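PDB 4EYE: probable oxidoreductase, which probably catalyses redox reactions as a member of the quinone oxidoreductase branch of the medium-chain dehydrogenase/reductase family. Local coordinates for residues G155-R158 / A159-V163; D64-M67 / T68-E71. All coordinates share one frame; numbering follows the deposited sequence.

Following the chain from its N terminus, contact 2 comes first: in 64-71 the short helix 62-68 of the GroES-like domain ends and the chain turns off toward strand 85-92. Contact 1 follows some ninety residues later, where 155-163 joins helix 143-154 to strand 162-165. Contact 2 finishes a helix and contact 1 closes a beta turn, each within one continuous stretch, so the two run in series and neither nest nor cross. The centres of contact 1 and contact 2 lie about 33 Å apart, on opposite sides of the chain's centre. One belongs to the GroES-like domain; the other leads into the six-stranded parallel sheet of the Rossmann-type domain.

Contact 1 (G155-R158 / A159-V163); sequences GQLR and AGETV
Arg158 and Glu161 close a local turn in the connection between helix 143-154 and strand 162-165, held by a backbone bond and a side-chain carboxylate. The turn is type II: Glu161 N donates to Arg158 O at 3.1 Å, and Gly160 takes the third position with positive phi, where a CB would press on the preceding carbonyl oxygen. The Glu161 side chain stretches across from one arm of the turn to the other, alongside that of Arg158, and its OE1 accepts from Arg158 N at 2.7 Å. This N-H comes to the anti side of the carboxylate, 34° out of its plane. With chi1 -68° placing CG opposite its own carbonyl carbon, the extended glutamate chain spans the gap to the first arm. Strand 162-165 lies inside the parallel sheet, whose 3-2-1-4-5-6 order is that of a Rossmann fold. Glutamate suits the place: two methylenes carry OE1 both to Arg158 N and to a salt bridge with Arg252, which also bonds Gly155 O just after the preceding helix. Next to the turn, Leu157 CD1 packs on Val163 CG2 at 3.5 Å, a branched pair suited to the buried side, where Tyr151 and Ala185 touch both. The Arg158 guanidinium instead curls back over its own chain, bent at chi2 (-67°), and NH1 donates to Leu157 O at 2.8 Å, with the oxygen close to the guanidinium plane.

Contact 2 (D64-M67 / T68-E71); sequences DYLM and TKGE
Thr68, Lys69 and Glu71 fold back on Tyr65 and Leu66 where helix 62-68 ends in a Schellman motif, within the GroES-like domain. Two backbone bonds make the motif: Glu71 N to Leu66 O at 2.9 Å, nearly straight at 167°, and Gly70 N to Met67 O at 3.1 Å. Leu66 O accepts an additional bond from Lys69 N at 3.0 Å, which reaches it from the opposite face of the carbonyl plane to Glu71 N. Glycine suits position 70 because the chain leaves helical geometry here with positive phi.

Thr68 adds a side-chain bond to the last turn. Its OG1 donates to Tyr65 O at 2.7 Å, in the carbonyl plane and on a lone pair. A chi1 of 75° sets the hydroxyl between the threonine's own N and carbonyl carbon, from where it can bend back one turn. A threonine thus supplies a donor to the helix backbone while its CG2 rests near Asp64 O.

On the flank, the lysine chain runs obliquely past the tyrosine, its CD and CE lying against CZ and OH. A bend at chi3 (-57°) brings Lys69 NZ to Tyr65 OH, a weak bond of 3.2 Å. The long aliphatic stem suits an aromatic neighbour, and the charged end can still reach a polar one.

Farther out, Leu326, Phe329 and Ala330 of helix 322-330, together with Pro33, touch the tyrosine side chain. Met67 packs on Tyr72 and Met76, while the Asp64 carboxylate looks back along the chain, its OD2 accepting from Cys61 N. The same Lys69 NZ that meets the tyrosine hydroxyl also forms a salt bridge with Glu71 OE1, at 3.1 Å.

Contact 1 (G155-R158 / A159-V163)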
# COMPACT_ATOMS: atom_id res chain seq x y z
N GLY A 155 13.34 0.32 -10.30
CA GLY A 155 14.12 1.55 -10.32
C GLY A 155 15.58 1.40 -9.90
O GLY A 155 16.38 2.33 -10.11
N GLN A 156 15.94 0.22 -9.38
CA GLN A 156 17.27 -0.04 -8.87
C GLN A 156 17.85 1.11 -8.01
O GLN A 156 18.95 1.62 -8.28
CB GLN A 156 18.22 -0.42 -10.01
CG GLN A 156 17.81 -1.71 -10.72
CD GLN A 156 18.73 -2.07 -11.88
OE1 GLN A 156 19.82 -2.61 -11.67
NE2 GLN A 156 18.29 -1.79 -13.11
N LEU A 157 17.12 1.46 -6.95
CA LEU A 157 17.56 2.49 -6.01
C LEU A 157 18.89 2.11 -5.39
O LEU A 157 19.12 0.95 -5.11
CB LEU A 157 16.53 2.67 -4.91
CG LEU A 157 16.86 3.74 -3.86
CD1 LEU A 157 17.13 5.13 -4.44
CD2 LEU A 157 15.76 3.80 -2.79
N ARG A 158 19.77 3.08 -5.17
CA ARG A 158 21.04 2.79 -4.53
C ARG A 158 21.19 3.63 -3.30
O ARG A 158 20.67 4.74 -3.24
CB ARG A 158 22.18 3.04 -5.51
CG ARG A 158 22.21 2.07 -6.68
CD ARG A 158 22.54 0.67 -6.19
NE ARG A 158 22.49 -0.37 -7.21
CZ ARG A 158 21.43 -1.15 -7.48
NH1 ARG A 158 20.26 -0.99 -6.84
NH2 ARG A 158 21.53 -2.07 -8.42
N ALA A 159 21.92 3.10 -2.32
CA ALA A 159 22.29 3.89 -1.13
C ALA A 159 22.93 5.22 -1.58
O ALA A 159 23.70 5.26 -2.52
CB ALA A 159 23.25 3.08 -0.25
N GLY A 160 22.55 6.32 -0.94
CA GLY A 160 23.16 7.61 -1.23
C GLY A 160 22.49 8.37 -2.35
O GLY A 160 22.81 9.53 -2.58
N GLU A 161 21.53 7.76 -3.06
CA GLU A 161 20.76 8.53 -4.05
C GLU A 161 19.70 9.39 -3.38
O GLU A 161 19.38 9.18 -2.21
CB GLU A 161 20.13 7.59 -5.08
CG GLU A 161 21.16 6.91 -5.99
CD GLU A 161 20.53 6.15 -7.12
OE1 GLU A 161 19.69 5.24 -6.86
OE2 GLU A 161 20.84 6.49 -8.29
N THR A 162 19.17 10.38 -4.10
CA THR A 162 18.12 11.19 -3.59
C THR A 162 16.80 10.89 -4.28
O THR A 162 16.75 10.90 -5.52
CB THR A 162 18.42 12.69 -3.76
OG1 THR A 162 19.57 12.99 -3.01
CG2 THR A 162 17.24 13.52 -3.24
N VAL A 163 15.76 10.66 -3.47
CA VAL A 163 14.44 10.29 -3.97
C VAL A 163 13.45 11.37 -3.63
O VAL A 163 13.39 11.84 -2.49
CB VAL A 163 13.99 8.94 -3.38
CG1 VAL A 163 12.58 8.52 -3.89
CG2 VAL A 163 15.02 7.87 -3.70

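Contact 2 (D64-M67 / T68-E71)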
# COMPACT_ATOMS: atom_id res chain seq x y z
N ASP A 64 -9.66 -0.61 -2.94
CA ASP A 64 -10.90 -0.94 -2.23
C ASP A 64 -11.93 0.12 -2.50
O ASP A 64 -13.07 -0.16 -2.88
CB ASP A 64 -10.76 -1.02 -0.69
CG ASP A 64 -9.72 -1.99 -0.21
OD1 ASP A 64 -9.47 -3.06 -0.86
OD2 ASP A 64 -9.21 -1.74 0.92
N TYR A 65 -11.52 1.36 -2.27
CA TYR A 65 -12.39 2.52 -2.48
C TYR A 65 -12.90 2.62 -3.95
O TYR A 65 -14.10 2.81 -4.21
CB TYR A 65 -11.60 3.77 -2.10
CG TYR A 65 -12.26 5.06 -2.52
CD1 TYR A 65 -13.53 5.37 -2.08
CD2 TYR A 65 -11.61 5.96 -3.35
CE1 TYR A 65 -14.15 6.54 -2.47
CE2 TYR A 65 -12.25 7.14 -3.76
CZ TYR A 65 -13.53 7.40 -3.31
OH TYR A 65 -14.19 8.56 -3.67
N LEU A 66 -11.98 2.46 -4.89
CA LEU A 66 -12.33 2.47 -6.31
C LEU A 66 -13.36 1.39 -6.61
O LEU A 66 -14.29 1.63 -7.39
CB LEU A 66 -11.07 2.30 -7.21
CG LEU A 66 -10.00 3.43 -7.17
CD1 LEU A 66 -8.84 3.29 -8.19
CD2 LEU A 66 -10.67 4.80 -7.40
N MET A 67 -13.20 0.21 -6.00
CA MET A 67 -14.11 -0.89 -6.23
C MET A 67 -15.51 -0.55 -5.74
O MET A 67 -16.48 -0.89 -6.38
CB MET A 67 -13.61 -2.18 -5.57
CG MET A 67 -12.47 -2.77 -6.34
SD MET A 67 -11.85 -4.33 -5.65
CE MET A 67 -13.00 -5.46 -6.36
N THR A 68 -15.60 0.16 -4.62
CA THR A 68 -16.91 0.58 -4.13
C THR A 68 -17.65 1.53 -5.08
O THR A 68 -18.88 1.64 -5.01
CB THR A 68 -16.86 1.18 -2.75
OG1 THR A 68 -16.33 2.51 -2.80
CG2 THR A 68 -16.04 0.27 -1.82
N LYS A 69 -16.91 2.19 -5.97
CA LYS A 69 -17.51 3.07 -6.99
C LYS A 69 -17.62 2.46 -8.38
O LYS A 69 -17.99 3.14 -9.29
CB LYS A 69 -16.71 4.37 -7.13
CG LYS A 69 -16.67 5.19 -5.85
CD LYS A 69 -16.11 6.57 -6.05
CE LYS A 69 -14.71 6.53 -6.65
NZ LYS A 69 -14.09 7.90 -6.75
N GLY A 70 -17.23 1.20 -8.53
CA GLY A 70 -17.11 0.56 -9.83
C GLY A 70 -16.08 1.20 -10.75
O GLY A 70 -16.26 1.18 -11.98
N GLU A 71 -15.01 1.77 -10.17
CA GLU A 71 -13.99 2.51 -10.93
C GLU A 71 -12.63 1.86 -10.91
O GLU A 71 -11.66 2.44 -11.38
CB GLU A 71 -13.88 3.95 -10.44
CG GLU A 71 -15.10 4.79 -10.78
CD GLU A 71 -15.09 6.16 -10.13
OE1 GLU A 71 -14.05 6.57 -9.60
OE2 GLU A 71 -16.14 6.82 -10.15